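Local coordinates for protein nudix hydrolase DR_0079 (Deinococcus radiodurans, PDB 2O5F) that hydrolyses nucleoside di- and triphosphates to monophosphates with magnesium as cofactor, with a marked preference for CDP and CTP, at residues Gly20-Leu23 and Arg24-Ala28; Arg83-Ala86 and Arg87-Asn91. All coordinates share one frame; numbering follows the deposited sequence.

Interaction 1: residues Gly20-Leu23 and Arg24-Ala28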
ATOM      1  N   GLY A  20      -9.160 -18.400   9.504  1.00 22.16           N
ATOM      2  CA  GLY A  20      -9.610 -19.153   8.342  1.00 22.29           C
ATOM      3  C   GLY A  20      -9.007 -18.595   7.062  1.00 21.97           C
ATOM      4  O   GLY A  20      -8.089 -17.782   7.121  1.00 21.71           O
ATOM      5  N   GLN A  21      -9.520 -19.034   5.914  1.00 22.92           N
ATOM      6  CA  GLN A  21      -9.045 -18.574   4.612  1.00 24.13           C
ATOM      7  C   GLN A  21     -10.207 -18.307   3.669  1.00 24.61           C
ATOM      8  O   GLN A  21     -11.323 -18.784   3.885  1.00 23.65           O
ATOM      9  CB  GLN A  21      -8.129 -19.614   3.953  1.00 27.81           C
ATOM     10  CG  GLN A  21      -6.706 -19.685   4.477  1.00 27.88           C
ATOM     11  CD  GLN A  21      -6.615 -20.336   5.841  1.00 31.97           C
ATOM     12  OE1 GLN A  21      -7.271 -21.350   6.104  1.00 32.98           O
ATOM     13  NE2 GLN A  21      -5.777 -19.777   6.709  1.00 28.79           N
ATOM     14  N   ILE A  22      -9.940 -17.553   2.610  1.00 24.30           N
ATOM     15  CA  ILE A  22     -10.971 -17.239   1.638  1.00 25.62           C
ATOM     16  C   ILE A  22     -10.333 -16.921   0.290  1.00 26.91           C
ATOM     17  O   ILE A  22      -9.215 -16.406   0.224  1.00 24.22           O
ATOM     18  CB  ILE A  22     -11.828 -16.038   2.111  1.00 25.89           C
ATOM     19  CG1 ILE A  22     -13.000 -15.816   1.150  1.00 26.00           C
ATOM     20  CG2 ILE A  22     -10.971 -14.773   2.182  1.00 25.47           C
ATOM     21  CD1 ILE A  22     -13.957 -14.750   1.616  1.00 27.15           C
ATOM     22  N   LEU A  23     -11.042 -17.258  -0.782  1.00 25.78           N
ATOM     23  CA  LEU A  23     -10.556 -16.981  -2.119  1.00 28.75           C
ATOM     24  C   LEU A  23     -10.737 -15.497  -2.404  1.00 28.08           C
ATOM     25  O   LEU A  23     -11.762 -14.903  -2.068  1.00 27.81           O
ATOM     26  CB  LEU A  23     -11.321 -17.806  -3.152  1.00 30.63           C
ATOM     27  CG  LEU A  23     -11.043 -19.309  -3.156  1.00 32.84           C
ATOM     28  CD1 LEU A  23     -12.022 -20.007  -4.089  1.00 35.63           C
ATOM     29  CD2 LEU A  23      -9.606 -19.564  -3.594  1.00 35.94           C
ATOM     30  N   ARG A  24      -9.716 -14.910  -3.015  1.00 28.65           N
ATOM     31  CA  ARG A  24      -9.706 -13.495  -3.373  1.00 30.21           C
ATOM     32  C   ARG A  24     -10.931 -13.086  -4.201  1.00 31.29           C
ATOM     33  O   ARG A  24     -11.425 -11.960  -4.082  1.00 29.45           O
ATOM     34  CB  ARG A  24      -8.431 -13.196  -4.164  1.00 32.38           C
ATOM     35  CG  ARG A  24      -8.403 -11.844  -4.854  1.00 36.51           C
ATOM     36  CD  ARG A  24      -8.212 -10.714  -3.870  1.00 37.56           C
ATOM     37  NE  ARG A  24      -8.174  -9.416  -4.535  1.00 37.39           N
ATOM     38  CZ  ARG A  24      -9.236  -8.809  -5.059  1.00 41.18           C
ATOM     39  NH1 ARG A  24     -10.432  -9.383  -4.997  1.00 38.77           N
ATOM     40  NH2 ARG A  24      -9.103  -7.624  -5.641  1.00 40.85           N
ATOM     41  N   THR A  25     -11.415 -14.002  -5.035  1.00 31.66           N
ATOM     42  CA  THR A  25     -12.567 -13.720  -5.888  1.00 33.93           C
ATOM     43  C   THR A  25     -13.905 -14.167  -5.308  1.00 33.73           C
ATOM     44  O   THR A  25     -14.936 -14.093  -5.983  1.00 32.98           O
ATOM     45  CB  THR A  25     -12.394 -14.371  -7.274  1.00 35.44           C
ATOM     46  OG1 THR A  25     -12.198 -15.782  -7.122  1.00 38.43           O
ATOM     47  CG2 THR A  25     -11.198 -13.768  -8.000  1.00 36.26           C
ATOM     48  N   ASP A  26     -13.890 -14.616  -4.057  1.00 33.17           N
ATOM     49  CA  ASP A  26     -15.107 -15.075  -3.400  1.00 31.80           C
ATOM     50  C   ASP A  26     -16.056 -13.900  -3.175  1.00 30.64           C
ATOM     51  O   ASP A  26     -15.675 -12.876  -2.611  1.00 30.61           O
ATOM     52  CB  ASP A  26     -14.764 -15.731  -2.053  1.00 31.20           C
ATOM     53  CG  ASP A  26     -15.924 -16.533  -1.478  1.00 33.26           C
ATOM     54  OD1 ASP A  26     -17.023 -15.966  -1.306  1.00 32.51           O
ATOM     55  OD2 ASP A  26     -15.735 -17.735  -1.196  1.00 34.65           O
ATOM     56  N   PRO A  27     -17.313 -14.032  -3.625  1.00 29.82           N
ATOM     57  CA  PRO A  27     -18.312 -12.972  -3.461  1.00 29.73           C
ATOM     58  C   PRO A  27     -18.590 -12.596  -2.003  1.00 30.09           C
ATOM     59  O   PRO A  27     -19.108 -11.516  -1.727  1.00 29.33           O
ATOM     60  CB  PRO A  27     -19.545 -13.552  -4.159  1.00 31.96           C
ATOM     61  CG  PRO A  27     -19.367 -15.030  -3.967  1.00 32.18           C
ATOM     62  CD  PRO A  27     -17.909 -15.206  -4.281  1.00 30.51           C
ATOM     63  N   ALA A  28     -18.245 -13.479  -1.069  1.00 28.51           N
ATOM     64  CA  ALA A  28     -18.474 -13.183   0.341  1.00 28.16           C
ATOM     65  C   ALA A  28     -17.310 -12.418   0.960  1.00 27.92           C
ATOM     66  O   ALA A  28     -17.342 -12.072   2.145  1.00 26.32           O
ATOM     67  CB  ALA A  28     -18.722 -14.468   1.124  1.00 29.65           C
TER
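Ile22 meets Asp26 where the strand 18-23 runs out and the chain turns sharply. Upstream, Gly20 and Ile22 are still held by backbone hydrogen bonds to Leu11 and Leu9 of the partner strand 8-12, and Gln21 adds a side-chain bond from NE2 to Asp10. The Ile22 side chain stretches towards the turn because CG1 stands anti to its backbone N (chi1 -174°). It crosses the short Asp26 side chain at about a right angle, CG1 lying 3.7 Å from Asp26 CB, while its terminal CD1 also packs on Asp26 CB and CG. Leu23 opens a type I beta turn that ends at Asp26. Its carbonyl O accepts from Asp26 N at 2.9 Å; the N-H points fairly straight at the oxygen (159°), yet the donor sits above the carbonyl plane. Beside this bond, the Leu23 and Asp26 side chains touch through their CB atoms, 4.2 Å apart. The Asp26 carboxylate reaches onward along the chain, where OD1 accepts from Ala28 N at 2.8 Å through its anti lone pair, forming an Asx turn. Replaced by an alanine, Asp26 would keep CB against Ile22, but the lost carboxylate would probably leave Ala28 N without this acceptor and the second turn free to shift. One residue thus does two jobs in this turn at the surface: CB and CG of Asp26 give Ile22 carbon to pack on, while its OD1 and backbone N carry the polar bonds that set two consecutive turns.

Interaction 2: residues Arg83-Ala86 and Arg87-Asn91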
ATOM      1  N   ARG A  83       7.812  -7.515   0.357  1.00 24.34           N
ATOM      2  CA  ARG A  83       8.915  -7.829  -0.544  1.00 26.03           C
ATOM      3  C   ARG A  83       8.400  -8.274  -1.910  1.00 25.25           C
ATOM      4  O   ARG A  83       8.955  -7.902  -2.946  1.00 24.48           O
ATOM      5  CB  ARG A  83       9.805  -8.926   0.046  1.00 26.80           C
ATOM      6  CG  ARG A  83      10.994  -9.251  -0.845  1.00 30.49           C
ATOM      7  CD  ARG A  83      11.932 -10.265  -0.216  1.00 34.10           C
ATOM      8  NE  ARG A  83      12.616  -9.747   0.968  1.00 35.24           N
ATOM      9  CZ  ARG A  83      12.218  -9.960   2.218  1.00 35.72           C
ATOM     10  NH1 ARG A  83      11.134 -10.685   2.462  1.00 34.42           N
ATOM     11  NH2 ARG A  83      12.912  -9.453   3.228  1.00 36.85           N
ATOM     12  N   ARG A  84       7.332  -9.063  -1.908  1.00 25.87           N
ATOM     13  CA  ARG A  84       6.750  -9.562  -3.147  1.00 24.46           C
ATOM     14  C   ARG A  84       6.136  -8.461  -4.009  1.00 24.41           C
ATOM     15  O   ARG A  84       6.413  -8.379  -5.206  1.00 24.78           O
ATOM     16  CB  ARG A  84       5.700 -10.638  -2.828  1.00 25.08           C
ATOM     17  CG  ARG A  84       4.933 -11.166  -4.036  1.00 26.92           C
ATOM     18  CD  ARG A  84       3.971 -12.291  -3.645  1.00 27.87           C
ATOM     19  NE  ARG A  84       3.040 -11.923  -2.574  1.00 26.80           N
ATOM     20  CZ  ARG A  84       2.047 -11.045  -2.700  1.00 27.55           C
ATOM     21  NH1 ARG A  84       1.840 -10.424  -3.855  1.00 29.16           N
ATOM     22  NH2 ARG A  84       1.246 -10.800  -1.675  1.00 27.84           N
ATOM     23  N   GLU A  85       5.304  -7.616  -3.412  1.00 22.38           N
ATOM     24  CA  GLU A  85       4.662  -6.532  -4.159  1.00 23.86           C
ATOM     25  C   GLU A  85       5.669  -5.489  -4.654  1.00 22.46           C
ATOM     26  O   GLU A  85       5.531  -4.967  -5.756  1.00 22.63           O
ATOM     27  CB  GLU A  85       3.597  -5.844  -3.300  1.00 25.65           C
ATOM     28  CG  GLU A  85       2.405  -6.723  -2.927  1.00 29.02           C
ATOM     29  CD  GLU A  85       1.430  -6.946  -4.080  1.00 31.88           C
ATOM     30  OE1 GLU A  85       0.428  -7.671  -3.883  1.00 34.85           O
ATOM     31  OE2 GLU A  85       1.661  -6.404  -5.183  1.00 34.30           O
ATOM     32  N   ALA A  86       6.671  -5.183  -3.838  1.00 21.53           N
ATOM     33  CA  ALA A  86       7.679  -4.207  -4.226  1.00 23.73           C
ATOM     34  C   ALA A  86       8.427  -4.673  -5.465  1.00 23.80           C
ATOM     35  O   ALA A  86       8.720  -3.882  -6.355  1.00 22.86           O
ATOM     36  CB  ALA A  86       8.667  -3.968  -3.082  1.00 22.18           C
ATOM     37  N   ARG A  87       8.747  -5.957  -5.536  1.00 26.45           N
ATOM     38  CA  ARG A  87       9.470  -6.424  -6.706  1.00 30.17           C
ATOM     39  C   ARG A  87       8.587  -6.593  -7.938  1.00 30.62           C
ATOM     40  O   ARG A  87       9.029  -6.319  -9.050  1.00 30.02           O
ATOM     41  CB  ARG A  87      10.218  -7.719  -6.393  1.00 33.20           C
ATOM     42  CG  ARG A  87       9.351  -8.891  -6.041  1.00 39.81           C
ATOM     43  CD  ARG A  87      10.194  -9.922  -5.317  1.00 44.68           C
ATOM     44  NE  ARG A  87      11.464 -10.157  -5.995  1.00 47.28           N
ATOM     45  CZ  ARG A  87      12.501 -10.761  -5.425  1.00 49.78           C
ATOM     46  NH1 ARG A  87      12.410 -11.183  -4.168  1.00 49.56           N
ATOM     47  NH2 ARG A  87      13.626 -10.944  -6.108  1.00 50.54           N
ATOM     48  N   GLU A  88       7.336  -7.013  -7.761  1.00 31.84           N
ATOM     49  CA  GLU A  88       6.470  -7.178  -8.923  1.00 33.33           C
ATOM     50  C   GLU A  88       5.894  -5.872  -9.472  1.00 31.39           C
ATOM     51  O   GLU A  88       5.593  -5.784 -10.657  1.00 32.45           O
ATOM     52  CB  GLU A  88       5.329  -8.151  -8.622  1.00 37.81           C
ATOM     53  CG  GLU A  88       4.309  -7.640  -7.632  1.00 44.24           C
ATOM     54  CD  GLU A  88       3.131  -8.589  -7.469  1.00 48.03           C
ATOM     55  OE1 GLU A  88       2.249  -8.294  -6.637  1.00 49.88           O
ATOM     56  OE2 GLU A  88       3.082  -9.623  -8.171  1.00 51.20           O
ATOM     57  N   GLU A  89       5.744  -4.856  -8.626  1.00 29.24           N
ATOM     58  CA  GLU A  89       5.194  -3.585  -9.084  1.00 26.62           C
ATOM     59  C   GLU A  89       6.257  -2.528  -9.389  1.00 25.46           C
ATOM     60  O   GLU A  89       6.122  -1.770 -10.348  1.00 21.98           O
ATOM     61  CB  GLU A  89       4.220  -3.011  -8.046  1.00 30.30           C
ATOM     62  CG  GLU A  89       3.085  -3.953  -7.636  1.00 35.35           C
ATOM     63  CD  GLU A  89       2.138  -3.327  -6.621  1.00 40.55           C
ATOM     64  OE1 GLU A  89       2.620  -2.788  -5.594  1.00 39.43           O
ATOM     65  OE2 GLU A  89       0.907  -3.388  -6.839  1.00 43.36           O
ATOM     66  N   LEU A  90       7.310  -2.476  -8.580  1.00 22.61           N
ATOM     67  CA  LEU A  90       8.346  -1.462  -8.773  1.00 24.57           C
ATOM     68  C   LEU A  90       9.703  -2.022  -9.159  1.00 23.00           C
ATOM     69  O   LEU A  90      10.642  -1.258  -9.379  1.00 24.83           O
ATOM     70  CB  LEU A  90       8.510  -0.637  -7.490  1.00 24.29           C
ATOM     71  CG  LEU A  90       7.305   0.100  -6.893  1.00 26.84           C
ATOM     72  CD1 LEU A  90       7.797   0.990  -5.745  1.00 26.30           C
ATOM     73  CD2 LEU A  90       6.619   0.963  -7.951  1.00 22.48           C
ATOM     74  N   ASN A  91       9.800  -3.345  -9.254  1.00 23.39           N
ATOM     75  CA  ASN A  91      11.061  -4.005  -9.576  1.00 23.68           C
ATOM     76  C   ASN A  91      12.117  -3.568  -8.579  1.00 25.09           C
ATOM     77  O   ASN A  91      13.266  -3.309  -8.940  1.00 24.97           O
ATOM     78  CB  ASN A  91      11.524  -3.664 -10.995  1.00 22.84           C
ATOM     79  CG  ASN A  91      10.711  -4.369 -12.047  1.00 24.17           C
ATOM     80  OD1 ASN A  91      10.019  -3.738 -12.845  1.00 26.35           O
ATOM     81  ND2 ASN A  91      10.780  -5.690 -12.048  1.00 23.29           N
TER
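Arg84 NH1 is gripped by two acids. It forms a salt bridge to Glu85 OE1 at 3.1 Å that includes a weak hydrogen bond, and a longer one to Glu88 OE1 at 3.5 Å, so that Arg84, Glu85 and Glu88 make one network. The Glu88 oxygen meets the guanidinium at its edge, with the guanidinium and carboxylate planes nearly perpendicular (82°). Glu85 OE2 lies 2.5 Å from Glu88 OE1 and 3.5 Å from Glu89 OE2, and three acids therefore gather on one side of the helix. Within the Nudix box, Glu85 and Glu89 probably bind magnesium, and such clustering is consistent with a cation site. Arg84 O accepts from Glu88 N at 3.0 Å. Close to the same oxygen lie Glu88 CG and Arg87 CG, the latter at 3.1 Å. Both CG atoms sit between the backbone N and the carbonyl carbon of their own residue (chi1 69° for Glu88), which turns them back over the preceding helical turn. The same i to i+4 pattern joins Glu89 N to Glu85 O and Leu90 N to Ala86 O. Arg83 and Arg87 run side by side, but Arg83 pairs with Asp95 and Glu79, and Arg87 with Glu93, while Arg84 NE pairs with Glu76. Glu85, Ala86, Glu89 and Leu90 all touch Val68 of strand 68-71, so this side of helix 78-90 lies against that strand, where Glu89 OE1 also accepts from Gly69 N.

How the interactions relate
From the N terminus, the chain first forms the antiparallel pair of strands 8-12 and 18-23; interaction 1 then turns it sharply at the end of the second strand, ahead of strand 35-42. Interaction 2 comes later, within helix 78-90, which follows strand 68-71 at an edge of the mixed sheet. The two are in series, neither nested nor crossing, and each is local to one continuous stretch. The centres of interaction 1 and interaction 2 lie about 23 Å apart. The nearest atoms of interaction 1 and interaction 2 are about 9 Å apart, with no direct touch. One shapes the exit from the peripheral hairpin, whereas the other belongs to the Nudix helix against the central sheet.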